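Local atomic coordinates of breast cancer anti-estrogen resistance protein 1 (Mus musculus, PDB entry 5W93), a protein that serves as a docking protein that coordinates tyrosine kinase signalling in cell adhesion and migration, its C-terminal domain, present here, binding the LD1 motif of paxillin. Residues A[5-10]-A[68-73]; A[20-25]-A[57-62]; A[44-49]-A[99-104]; A[95-100]-A[111-116]. The protein carries 2 engineered substitutions. One frame throughout, in Å; residues are numbered along the deposited sequence.

Contact 1. Residues A[5-10]-A[68-73]; sequences PSDRQL and RQAKAA
Asp-7 meets the turn at Ala-70 to Ala-72 with both carboxylate oxygens. OD1 accepts the amide of Lys-71 (N to OD1 2.9 Å) in a nearly straight bond of 169°, and OD2 takes the amide of Ala-72 (N to OD2 2.9 Å) at 152°. Each oxygen uses its syn lone pair, the one on the side of its twin, so two successive N-H groups grip a single carboxylate and hold its plane fixed. Aspartate suits the place because its chain is short enough to bring a forked acceptor straight to backbone. Ala-72, whose side chain is a single methyl, fits beside the carboxylate, its CB 3.2 Å from Asp-7 OD2. A water also donates to Asp-7 OD1 and to Gln-69 O. Ala-72 is the N-cap residue of helix 73-102, and the positive end of that helix probably helps to stabilise the carboxylate.

The apolar part is smaller. Leu-10 CD2 rests on Gln-69 CB at 3.9 Å, the two side chains crossing at about a right angle.

The contact joins the start of helix 5-37 to the turn between helices 42-69 and 73-102, where Val-75 packs on Asp-7 and Ala-70 and Arg-76 binds the carbonyls of Arg-68 and Ala-70.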
loop_
_atom_site.group_PDB
_atom_site.type_symbol
_atom_site.label_atom_id
_atom_site.label_comp_id
_atom_site.label_asym_id
_atom_site.label_seq_id
_atom_site.Cartn_x
_atom_site.Cartn_y
_atom_site.Cartn_z
ATOM N N PRO A 5 -11.357 -7.660 25.395
ATOM C CA PRO A 5 -9.979 -8.102 25.655
ATOM C C PRO A 5 -9.260 -8.701 24.445
ATOM O O PRO A 5 -8.140 -8.303 24.152
ATOM C CB PRO A 5 -10.156 -9.167 26.746
ATOM C CG PRO A 5 -11.378 -8.743 27.472
ATOM C CD PRO A 5 -12.290 -8.161 26.422
ATOM N N SER A 6 -9.882 -9.652 23.759
ATOM C CA SER A 6 -9.212 -10.297 22.640
ATOM C C SER A 6 -8.998 -9.336 21.466
ATOM O O SER A 6 -7.949 -9.384 20.810
ATOM C CB SER A 6 -9.992 -11.531 22.182
ATOM O OG SER A 6 -9.421 -12.712 22.738
ATOM N N ASP A 7 -9.976 -8.469 21.204
ATOM C CA ASP A 7 -9.826 -7.461 20.155
ATOM C C ASP A 7 -8.699 -6.486 20.484
ATOM O O ASP A 7 -7.848 -6.221 19.644
ATOM C CB ASP A 7 -11.130 -6.698 19.940
ATOM C CG ASP A 7 -11.969 -7.280 18.818
ATOM O OD1 ASP A 7 -11.590 -8.338 18.275
ATOM O OD2 ASP A 7 -13.022 -6.687 18.493
ATOM N N ARG A 8 -8.673 -5.971 21.712
ATOM C CA ARG A 8 -7.648 -4.997 22.089
ATOM C C ARG A 8 -6.242 -5.556 21.920
ATOM O O ARG A 8 -5.343 -4.876 21.415
ATOM C CB ARG A 8 -7.827 -4.521 23.538
ATOM C CG ARG A 8 -6.696 -3.585 23.981
ATOM C CD ARG A 8 -6.921 -2.945 25.358
ATOM N NE ARG A 8 -8.273 -2.416 25.489
ATOM C CZ ARG A 8 -8.708 -1.310 24.896
ATOM N NH1 ARG A 8 -7.895 -0.600 24.125
ATOM N NH2 ARG A 8 -9.963 -0.911 25.076
ATOM N N GLN A 9 -6.051 -6.795 22.352
ATOM C CA GLN A 9 -4.750 -7.440 22.231
ATOM C C GLN A 9 -4.368 -7.655 20.767
ATOM O O GLN A 9 -3.226 -7.443 20.368
ATOM C CB GLN A 9 -4.759 -8.764 22.986
ATOM C CG GLN A 9 -4.859 -8.554 24.491
ATOM C CD GLN A 9 -3.716 -7.689 24.975
ATOM O OE1 GLN A 9 -2.548 -8.074 24.859
ATOM N NE2 GLN A 9 -4.038 -6.498 25.486
ATOM N N LEU A 10 -5.339 -8.085 19.976
ATOM C CA LEU A 10 -5.104 -8.281 18.559
ATOM C C LEU A 10 -4.693 -6.955 17.896
ATOM O O LEU A 10 -3.748 -6.899 17.103
ATOM C CB LEU A 10 -6.363 -8.853 17.922
ATOM C CG LEU A 10 -6.272 -9.476 16.544
ATOM C CD1 LEU A 10 -5.313 -10.662 16.560
ATOM C CD2 LEU A 10 -7.670 -9.894 16.112
ATOM N N ARG A 68 -10.513 -10.654 9.662
ATOM C CA ARG A 68 -11.067 -11.991 9.743
ATOM C C ARG A 68 -11.244 -12.458 11.188
ATOM O O ARG A 68 -12.098 -13.291 11.473
ATOM C CB ARG A 68 -10.186 -12.971 8.981
ATOM C CG ARG A 68 -10.372 -12.882 7.474
ATOM C CD ARG A 68 -10.007 -14.187 6.804
ATOM N NE ARG A 68 -8.571 -14.339 6.618
ATOM C CZ ARG A 68 -7.971 -15.498 6.356
ATOM N NH1 ARG A 68 -8.676 -16.622 6.273
ATOM N NH2 ARG A 68 -6.657 -15.539 6.191
ATOM N N GLN A 69 -10.445 -11.902 12.093
ATOM C CA GLN A 69 -10.384 -12.406 13.463
ATOM C C GLN A 69 -10.931 -11.450 14.519
ATOM O O GLN A 69 -11.069 -11.816 15.688
ATOM C CB GLN A 69 -8.938 -12.746 13.815
ATOM C CG GLN A 69 -8.345 -13.844 12.979
ATOM C CD GLN A 69 -6.919 -14.104 13.372
ATOM O OE1 GLN A 69 -5.997 -13.473 12.854
ATOM N NE2 GLN A 69 -6.728 -15.008 14.318
ATOM N N ALA A 70 -11.225 -10.221 14.121
ATOM C CA ALA A 70 -11.766 -9.249 15.061
ATOM C C ALA A 70 -13.234 -9.578 15.352
ATOM O O ALA A 70 -13.970 -10.009 14.462
ATOM C CB ALA A 70 -11.623 -7.841 14.506
ATOM N N LYS A 71 -13.646 -9.393 16.602
ATOM C CA LYS A 71 -15.025 -9.671 17.007
ATOM C C LYS A 71 -15.937 -8.467 16.780
ATOM O O LYS A 71 -17.082 -8.615 16.347
ATOM C CB LYS A 71 -15.075 -10.097 18.489
ATOM C CG LYS A 71 -14.346 -11.389 18.792
ATOM C CD LYS A 71 -14.747 -12.476 17.804
ATOM C CE LYS A 71 -13.981 -13.764 18.043
ATOM N NZ LYS A 71 -14.242 -14.739 16.956
ATOM N N ALA A 72 -15.429 -7.273 17.062
ATOM C CA ALA A 72 -16.259 -6.069 17.037
ATOM C C ALA A 72 -16.620 -5.634 15.614
ATOM O O ALA A 72 -15.750 -5.517 14.744
ATOM C CB ALA A 72 -15.555 -4.938 17.773
ATOM N N ALA A 73 -17.908 -5.392 15.387
ATOM C CA ALA A 73 -18.411 -5.056 14.059
ATOM C C ALA A 73 -17.727 -3.818 13.480
ATOM O O ALA A 73 -17.376 -3.788 12.298
ATOM C CB ALA A 73 -19.928 -4.856 14.102
HETATM O O HOH W 1 -10.541 -10.984 18.543
#

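Contact 2. Residues A[20-25]-A[57-62]; sequences ANLTTL and HKLVFI
The helices carrying Asn-21 and Lys-58 run nearly antiparallel, at 156° with their axes 9.7 Å apart, and approach most closely at these two residues, whose CA atoms lie 6.8 Å from each other. Leu-59 provides most of the apolar contact. Its CD1 meets two leucine methyls of the opposite helix, Leu-22 CD1 at 3.4 Å and Leu-25 CD2 at 3.7 Å. The first pair is tighter than usual van der Waals contact, and Leu-22 has its CG displaced from a staggered position (chi1 -131°). Branched, flexible leucines suit such a seam, since their forked ends present two methyls that interlock across it. These helices belong to the four-helix bundle of the Cas C-terminal domain, related to the FAT domain, and both segments lie in its divergent helix-loop-helix region; Thr-124 of helix 107-135 covers Leu-25 and Leu-59 from a third helix. Toward the outside, Asn-21 sets its amide against aliphatic carbon: its CG is 3.8 Å from Lys-58 CB, the two side chains crossing at about a right angle, and Ile-62 also packs against the Asn-21 side chain. Lysine fits this border because its methylenes pack while its NZ turns back to the carbonyl of Leu-54. Elsewhere on the 57-62 segment the paxillin peptide binds, His-57 NE2 hydrogen-bonding to its backbone and Val-60 and Phe-61 packing on apolar side chains.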
loop_
_atom_site.group_PDB
_atom_site.type_symbol
_atom_site.label_atom_id
_atom_site.label_comp_id
_atom_site.label_asym_id
_atom_site.label_seq_id
_atom_site.Cartn_x
_atom_site.Cartn_y
_atom_site.Cartn_z
ATOM N N ALA A 20 6.122 -1.333 12.004
ATOM C CA ALA A 20 7.304 -1.923 11.368
ATOM C C ALA A 20 7.207 -1.960 9.832
ATOM O O ALA A 20 8.153 -1.582 9.134
ATOM C CB ALA A 20 7.527 -3.311 11.894
ATOM N N ASN A 21 6.080 -2.428 9.300
ATOM C CA ASN A 21 5.928 -2.507 7.841
ATOM C C ASN A 21 5.857 -1.137 7.172
ATOM O O ASN A 21 6.211 -0.983 6.003
ATOM C CB ASN A 21 4.679 -3.304 7.471
ATOM C CG ASN A 21 4.891 -4.797 7.584
ATOM O OD1 ASN A 21 4.156 -5.488 8.284
ATOM N ND2 ASN A 21 5.892 -5.304 6.884
ATOM N N LEU A 22 5.368 -0.156 7.919
ATOM C CA LEU A 22 5.237 1.213 7.435
ATOM C C LEU A 22 6.609 1.842 7.175
ATOM O O LEU A 22 6.742 2.721 6.323
ATOM C CB LEU A 22 4.452 2.048 8.442
ATOM C CG LEU A 22 3.292 2.900 7.934
ATOM C CD1 LEU A 22 2.199 2.033 7.346
ATOM C CD2 LEU A 22 2.733 3.774 9.046
ATOM N N THR A 23 7.618 1.380 7.916
ATOM C CA THR A 23 9.013 1.780 7.703
ATOM C C THR A 23 9.539 1.345 6.342
ATOM O O THR A 23 10.096 2.152 5.590
ATOM C CB THR A 23 9.939 1.192 8.779
ATOM O OG1 THR A 23 9.612 1.753 10.054
ATOM C CG2 THR A 23 11.399 1.480 8.449
ATOM N N THR A 24 9.377 0.058 6.049
ATOM C CA THR A 24 9.729 -0.504 4.755
ATOM C C THR A 24 8.983 0.221 3.626
ATOM O O THR A 24 9.561 0.509 2.567
ATOM C CB THR A 24 9.408 -2.015 4.703
ATOM O OG1 THR A 24 10.266 -2.718 5.607
ATOM C CG2 THR A 24 9.608 -2.584 3.294
ATOM N N LEU A 25 7.702 0.507 3.845
ATOM C CA LEU A 25 6.900 1.174 2.819
ATOM C C LEU A 25 7.397 2.585 2.569
ATOM O O LEU A 25 7.495 3.021 1.422
ATOM C CB LEU A 25 5.423 1.206 3.209
ATOM C CG LEU A 25 4.477 1.891 2.222
ATOM C CD1 LEU A 25 4.607 1.296 0.815
ATOM C CD2 LEU A 25 3.047 1.764 2.705
ATOM N N HIS A 57 1.542 -4.228 0.220
ATOM C CA HIS A 57 0.692 -5.409 0.270
ATOM C C HIS A 57 0.789 -6.061 1.670
ATOM O O HIS A 57 -0.155 -6.681 2.147
ATOM C CB HIS A 57 1.075 -6.414 -0.831
ATOM C CG HIS A 57 0.080 -7.510 -1.018
ATOM N ND1 HIS A 57 0.094 -8.666 -0.264
ATOM C CD2 HIS A 57 -0.969 -7.636 -1.872
ATOM C CE1 HIS A 57 -0.899 -9.450 -0.640
ATOM N NE2 HIS A 57 -1.555 -8.850 -1.622
ATOM N N LYS A 58 1.930 -5.900 2.315
ATOM C CA LYS A 58 2.095 -6.355 3.699
ATOM C C LYS A 58 1.022 -5.744 4.603
ATOM O O LYS A 58 0.505 -6.413 5.497
ATOM C CB LYS A 58 3.497 -6.005 4.225
ATOM C CG LYS A 58 4.649 -6.459 3.312
ATOM C CD LYS A 58 4.953 -7.951 3.442
ATOM C CE LYS A 58 5.735 -8.486 2.234
ATOM N NZ LYS A 58 4.885 -8.546 0.994
ATOM N N LEU A 59 0.662 -4.484 4.358
ATOM C CA LEU A 59 -0.365 -3.836 5.159
ATOM C C LEU A 59 -1.767 -4.304 4.819
ATOM O O LEU A 59 -2.608 -4.453 5.714
ATOM C CB LEU A 59 -0.286 -2.324 5.014
ATOM C CG LEU A 59 0.954 -1.691 5.629
ATOM C CD1 LEU A 59 1.049 -0.287 5.114
ATOM C CD2 LEU A 59 0.857 -1.704 7.159
ATOM N N VAL A 60 -2.031 -4.525 3.530
ATOM C CA VAL A 60 -3.283 -5.135 3.125
ATOM C C VAL A 60 -3.478 -6.470 3.854
ATOM O O VAL A 60 -4.543 -6.744 4.394
ATOM C CB VAL A 60 -3.340 -5.385 1.607
ATOM C CG1 VAL A 60 -4.636 -6.125 1.253
ATOM C CG2 VAL A 60 -3.233 -4.059 0.838
ATOM N N PHE A 61 -2.432 -7.285 3.854
ATOM C CA PHE A 61 -2.466 -8.603 4.492
ATOM C C PHE A 61 -2.758 -8.501 5.988
ATOM O O PHE A 61 -3.563 -9.266 6.518
ATOM C CB PHE A 61 -1.146 -9.336 4.255
ATOM C CG PHE A 61 -1.115 -10.745 4.800
ATOM C CD1 PHE A 61 -1.738 -11.782 4.121
ATOM C CD2 PHE A 61 -0.437 -11.031 5.973
ATOM C CE1 PHE A 61 -1.703 -13.083 4.612
ATOM C CE2 PHE A 61 -0.391 -12.329 6.480
ATOM C CZ PHE A 61 -1.024 -13.359 5.798
ATOM N N ILE A 62 -2.113 -7.559 6.666
ATOM C CA ILE A 62 -2.443 -7.286 8.066
ATOM C C ILE A 62 -3.925 -6.928 8.230
ATOM O O ILE A 62 -4.614 -7.442 9.113
ATOM C CB ILE A 62 -1.572 -6.151 8.640
ATOM C CG1 ILE A 62 -0.136 -6.648 8.851
ATOM C CG2 ILE A 62 -2.171 -5.624 9.951
ATOM C CD1 ILE A 62 0.884 -5.527 9.066
#

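Contact 3. Residues A[44-49]-A[99-104]; sequences IFVAHS and AAALQY
The Phe-45 ring meets the end of helix 73-102 with its edge: Ala-101 N and Tyr-104 CD1 both lie near the ring plane, at its rim. This is packing between two helices of the four-helix bundle, 42-69 and 73-102, near the end where the second gives way to a loop. The rim atom CZ reaches Ala-100 O at 3.8 Å, and Ala-100 CB sits 3.9 Å from both CZ and CE1. Ala-100, with only a methyl, lets the ring rim come up against the helix backbone. Phe-45 is brought there with CG between its own backbone N and carbonyl carbon (chi1 71°), the crowded position, and Met-113 of helix 107-135 packs against the same ring.

Tyr-104, just beyond the helix, swings CG anti to its backbone N (chi1 -173°), and its ring approaches Phe-45 obliquely, CD1 lying 3.9 Å from Phe-45 CE2. Pro-42 touches both Tyr-104 and Ala-101.

One residue along from Phe-45, Val-46 also packs on an apolar side chain of the bound peptide, so the contact borders the paxillin site. Against helix 73-102 it contributes little: Val-46 CG2 stands 4.2 Å from Ala-101 CB.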
loop_
_atom_site.group_PDB
_atom_site.type_symbol
_atom_site.label_atom_id
_atom_site.label_comp_id
_atom_site.label_asym_id
_atom_site.label_seq_id
_atom_site.Cartn_x
_atom_site.Cartn_y
_atom_site.Cartn_z
ATOM N N ILE A 44 13.944 1.308 -14.398
ATOM C CA ILE A 44 14.139 1.721 -13.013
ATOM C C ILE A 44 12.815 1.999 -12.271
ATOM O O ILE A 44 12.593 1.442 -11.194
ATOM C CB ILE A 44 15.029 2.984 -12.924
ATOM C CG1 ILE A 44 16.390 2.743 -13.592
ATOM C CG2 ILE A 44 15.186 3.429 -11.466
ATOM C CD1 ILE A 44 17.203 1.613 -12.974
ATOM N N PHE A 45 11.932 2.845 -12.805
ATOM C CA PHE A 45 10.765 3.211 -11.989
ATOM C C PHE A 45 9.725 2.083 -11.901
ATOM O O PHE A 45 8.988 2.009 -10.908
ATOM C CB PHE A 45 10.137 4.549 -12.440
ATOM C CG PHE A 45 9.393 4.527 -13.775
ATOM C CD1 PHE A 45 8.168 3.895 -13.905
ATOM C CD2 PHE A 45 9.883 5.249 -14.859
ATOM C CE1 PHE A 45 7.475 3.907 -15.107
ATOM C CE2 PHE A 45 9.195 5.287 -16.055
ATOM C CZ PHE A 45 7.994 4.610 -16.188
ATOM N N VAL A 46 9.707 1.184 -12.890
ATOM C CA VAL A 46 8.842 0.007 -12.829
ATOM C C VAL A 46 9.298 -0.958 -11.719
ATOM O O VAL A 46 8.475 -1.501 -10.992
ATOM C CB VAL A 46 8.796 -0.754 -14.184
ATOM C CG1 VAL A 46 8.167 -2.122 -14.008
ATOM C CG2 VAL A 46 8.030 0.077 -15.247
ATOM N N ALA A 47 10.605 -1.159 -11.600
ATOM C CA ALA A 47 11.166 -1.904 -10.461
ATOM C C ALA A 47 10.749 -1.277 -9.129
ATOM O O ALA A 47 10.336 -1.981 -8.213
ATOM C CB ALA A 47 12.696 -1.972 -10.554
ATOM N N HIS A 48 10.858 0.044 -9.021
ATOM C CA HIS A 48 10.503 0.723 -7.776
ATOM C C HIS A 48 8.994 0.669 -7.502
ATOM O O HIS A 48 8.574 0.626 -6.352
ATOM C CB HIS A 48 11.024 2.166 -7.781
ATOM C CG HIS A 48 12.493 2.251 -7.522
ATOM N ND1 HIS A 48 13.032 2.168 -6.250
ATOM C CD2 HIS A 48 13.547 2.330 -8.369
ATOM C CE1 HIS A 48 14.348 2.220 -6.327
ATOM N NE2 HIS A 48 14.689 2.312 -7.603
ATOM N N SER A 49 8.185 0.655 -8.555
ATOM C CA SER A 49 6.756 0.446 -8.407
ATOM C C SER A 49 6.487 -0.897 -7.741
ATOM O O SER A 49 5.705 -0.990 -6.788
ATOM C CB SER A 49 6.055 0.514 -9.773
ATOM O OG SER A 49 5.860 1.862 -10.158
ATOM N N ALA A 99 1.091 2.292 -17.829
ATOM C CA ALA A 99 0.791 3.393 -18.755
ATOM C C ALA A 99 1.973 4.377 -18.881
ATOM O O ALA A 99 2.276 4.863 -19.977
ATOM C CB ALA A 99 -0.451 4.113 -18.309
ATOM N N ALA A 100 2.639 4.669 -17.767
ATOM C CA ALA A 100 3.826 5.522 -17.780
ATOM C C ALA A 100 4.984 4.900 -18.566
ATOM O O ALA A 100 5.807 5.614 -19.146
ATOM C CB ALA A 100 4.277 5.842 -16.332
ATOM N N ALA A 101 5.053 3.573 -18.569
ATOM C CA ALA A 101 6.085 2.858 -19.309
ATOM C C ALA A 101 5.736 2.812 -20.793
ATOM O O ALA A 101 6.570 3.104 -21.642
ATOM C CB ALA A 101 6.264 1.446 -18.769
ATOM N N LEU A 102 4.502 2.433 -21.092
ATOM C CA LEU A 102 4.053 2.339 -22.477
ATOM C C LEU A 102 4.147 3.678 -23.205
ATOM O O LEU A 102 4.387 3.724 -24.423
ATOM C CB LEU A 102 2.619 1.825 -22.540
ATOM C CG LEU A 102 2.394 0.371 -22.161
ATOM C CD1 LEU A 102 0.913 0.068 -22.133
ATOM C CD2 LEU A 102 3.110 -0.543 -23.157
ATOM N N GLN A 103 3.953 4.767 -22.466
ATOM C CA GLN A 103 3.919 6.088 -23.076
ATOM C C GLN A 103 5.196 6.874 -22.795
ATOM O O GLN A 103 5.250 8.078 -23.034
ATOM C CB GLN A 103 2.700 6.865 -22.579
ATOM C CG GLN A 103 1.378 6.158 -22.836
ATOM C CD GLN A 103 0.216 6.802 -22.091
ATOM O OE1 GLN A 103 0.234 7.998 -21.808
ATOM N NE2 GLN A 103 -0.793 6.007 -21.762
ATOM N N TYR A 104 6.219 6.197 -22.284
ATOM C CA TYR A 104 7.466 6.865 -21.919
ATOM C C TYR A 104 8.157 7.489 -23.145
ATOM O O TYR A 104 8.206 6.875 -24.208
ATOM C CB TYR A 104 8.413 5.879 -21.225
ATOM C CG TYR A 104 9.654 6.534 -20.679
ATOM C CD1 TYR A 104 9.636 7.175 -19.445
ATOM C CD2 TYR A 104 10.847 6.514 -21.389
ATOM C CE1 TYR A 104 10.767 7.787 -18.934
ATOM C CE2 TYR A 104 11.987 7.125 -20.883
ATOM C CZ TYR A 104 11.937 7.763 -19.659
ATOM O OH TYR A 104 13.065 8.366 -19.151
#

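Contact 4. Residues A[95-100]-A[111-116]; sequences ATTKAA and QDMVDR
Thr-96 lies across Met-113 and Arg-116 at the closest point of an antiparallel helical hairpin, helices 73-102 and 107-135 of the four-helix bundle, whose axes here come within 8.4 Å at 158°. A CA-to-CA distance of 4.9 Å between Thr-96 and Met-113 is short, and the small threonine side chain permits it. Its hydroxyl OG1 faces Met-113 CA at 3.4 Å, while the polar need of OG1 is met within its own helix by the carbonyl of Gly-92.

Met-113 crosses Thr-97 obliquely. With chi1 and chi2 both anti, its chain stretches inward and lays SD beside Thr-97 OG1 at 3.6 Å; the bend at chi3 (62°) then turns CE toward Ala-100 CB, 4.2 Å away. Unbranched and pliant, methionine can follow a surface made by two small residues, and its neighbours from the remaining helices include Phe-32, Val-36 and Phe-45. Thr-97 is buried, and its OG1 hydrogen-bonds to Ile-93 O.

At the outer margin Arg-116 folds back over Thr-96, bent at chi2, and offers its flat group as a lid to a methyl: Thr-96 CG2 stands over the centre of the guanidinium, 3.8 Å from Arg-116 CZ.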
loop_
_atom_site.group_PDB
_atom_site.type_symbol
_atom_site.label_atom_id
_atom_site.label_comp_id
_atom_site.label_asym_id
_atom_site.label_seq_id
_atom_site.Cartn_x
_atom_site.Cartn_y
_atom_site.Cartn_z
ATOM N N ALA A 95 -1.750 -0.210 -12.907
ATOM C CA ALA A 95 -2.310 0.415 -14.113
ATOM C C ALA A 95 -1.507 1.632 -14.572
ATOM O O ALA A 95 -1.070 1.701 -15.725
ATOM C CB ALA A 95 -3.777 0.816 -13.881
ATOM N N THR A 96 -1.313 2.594 -13.675
ATOM C CA THR A 96 -0.606 3.811 -14.047
ATOM C C THR A 96 0.876 3.585 -14.350
ATOM O O THR A 96 1.455 4.297 -15.181
ATOM C CB THR A 96 -0.736 4.894 -12.967
ATOM O OG1 THR A 96 -0.231 4.408 -11.707
ATOM C CG2 THR A 96 -2.183 5.300 -12.809
ATOM N N THR A 97 1.498 2.605 -13.688
ATOM C CA THR A 97 2.902 2.310 -13.953
ATOM C C THR A 97 3.062 1.754 -15.372
ATOM O O THR A 97 3.971 2.159 -16.121
ATOM C CB THR A 97 3.493 1.296 -12.908
ATOM O OG1 THR A 97 3.395 1.853 -11.593
ATOM C CG2 THR A 97 4.954 1.009 -13.181
ATOM N N LYS A 98 2.188 0.826 -15.738
ATOM C CA LYS A 98 2.215 0.272 -17.079
ATOM C C LYS A 98 2.022 1.397 -18.112
ATOM O O LYS A 98 2.727 1.465 -19.115
ATOM C CB LYS A 98 1.136 -0.807 -17.249
ATOM C CG LYS A 98 1.453 -2.132 -16.538
ATOM C CD LYS A 98 0.522 -3.268 -16.991
ATOM C CE LYS A 98 -0.907 -3.058 -16.554
ATOM N NZ LYS A 98 -1.716 -4.319 -16.534
ATOM N N ALA A 99 1.091 2.292 -17.829
ATOM C CA ALA A 99 0.791 3.393 -18.755
ATOM C C ALA A 99 1.973 4.377 -18.881
ATOM O O ALA A 99 2.276 4.863 -19.977
ATOM C CB ALA A 99 -0.451 4.113 -18.309
ATOM N N ALA A 100 2.639 4.669 -17.767
ATOM C CA ALA A 100 3.826 5.522 -17.780
ATOM C C ALA A 100 4.984 4.900 -18.566
ATOM O O ALA A 100 5.807 5.614 -19.146
ATOM C CB ALA A 100 4.277 5.842 -16.332
ATOM N N GLN A 111 3.028 11.664 -13.799
ATOM C CA GLN A 111 2.431 12.386 -12.681
ATOM C C GLN A 111 1.205 11.629 -12.170
ATOM O O GLN A 111 0.921 11.639 -10.976
ATOM C CB GLN A 111 2.069 13.821 -13.079
ATOM C CG GLN A 111 1.566 14.682 -11.910
ATOM C CD GLN A 111 2.584 14.802 -10.785
ATOM O OE1 GLN A 111 3.765 15.039 -11.026
ATOM N NE2 GLN A 111 2.126 14.631 -9.543
ATOM N N ASP A 112 0.494 10.964 -13.073
ATOM C CA ASP A 112 -0.604 10.079 -12.691
ATOM C C ASP A 112 -0.118 8.945 -11.773
ATOM O O ASP A 112 -0.713 8.660 -10.739
ATOM C CB ASP A 112 -1.257 9.472 -13.925
ATOM C CG ASP A 112 -2.161 10.448 -14.671
ATOM O OD1 ASP A 112 -2.391 11.582 -14.187
ATOM O OD2 ASP A 112 -2.657 10.047 -15.746
ATOM N N MET A 113 0.970 8.308 -12.181
ATOM C CA MET A 113 1.592 7.241 -11.398
ATOM C C MET A 113 2.030 7.783 -10.030
ATOM O O MET A 113 1.693 7.225 -8.990
ATOM C CB MET A 113 2.771 6.656 -12.186
ATOM C CG MET A 113 3.531 5.507 -11.513
ATOM S SD MET A 113 4.942 4.975 -12.514
ATOM C CE MET A 113 5.946 6.456 -12.551
ATOM N N VAL A 114 2.763 8.894 -10.039
ATOM C CA VAL A 114 3.192 9.547 -8.809
ATOM C C VAL A 114 2.023 9.872 -7.856
ATOM O O VAL A 114 2.152 9.734 -6.626
ATOM C CB VAL A 114 3.971 10.842 -9.136
ATOM C CG1 VAL A 114 4.074 11.756 -7.921
ATOM C CG2 VAL A 114 5.342 10.491 -9.681
ATOM N N ASP A 115 0.893 10.282 -8.428
ATOM C CA ASP A 115 -0.292 10.627 -7.645
ATOM C C ASP A 115 -0.899 9.403 -6.955
ATOM O O ASP A 115 -1.327 9.496 -5.803
ATOM C CB ASP A 115 -1.365 11.286 -8.528
ATOM C CG ASP A 115 -1.011 12.719 -8.945
ATOM O OD1 ASP A 115 -0.121 13.344 -8.327
ATOM O OD2 ASP A 115 -1.637 13.215 -9.904
ATOM N N ARG A 116 -0.967 8.270 -7.656
ATOM C CA ARG A 116 -1.506 7.053 -7.040
ATOM C C ARG A 116 -0.607 6.613 -5.912
ATOM O O ARG A 116 -1.091 6.171 -4.883
ATOM C CB ARG A 116 -1.651 5.892 -8.026
ATOM C CG ARG A 116 -2.542 6.170 -9.210
ATOM C CD ARG A 116 -4.000 6.437 -8.831
ATOM N NE ARG A 116 -4.677 6.954 -10.018
ATOM C CZ ARG A 116 -5.305 6.204 -10.922
ATOM N NH1 ARG A 116 -5.407 4.888 -10.764
ATOM N NH2 ARG A 116 -5.858 6.781 -11.976
#

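Overall arrangement
From the N terminus, helix 5-37 leads off with contact 1, which closes the long loop back to the turn at 68-73 and so ties the first helix to the junction of the second and third. Contact 2 pairs the same first two helices further along, falling wholly within that loop. Contact 3 crosses both: it starts on helix 42-69 and ends on helix 73-102, about 40 Å from contact 1, centre to centre, at the opposite end of the bundle. Contact 4 follows contacts 1 and 2 in series, closing the short hairpin to helix 107-135. It shares residues 99-100 with contact 3, and the two touch, Phe-45 CD1 packing 3.7 Å from Met-113 CE.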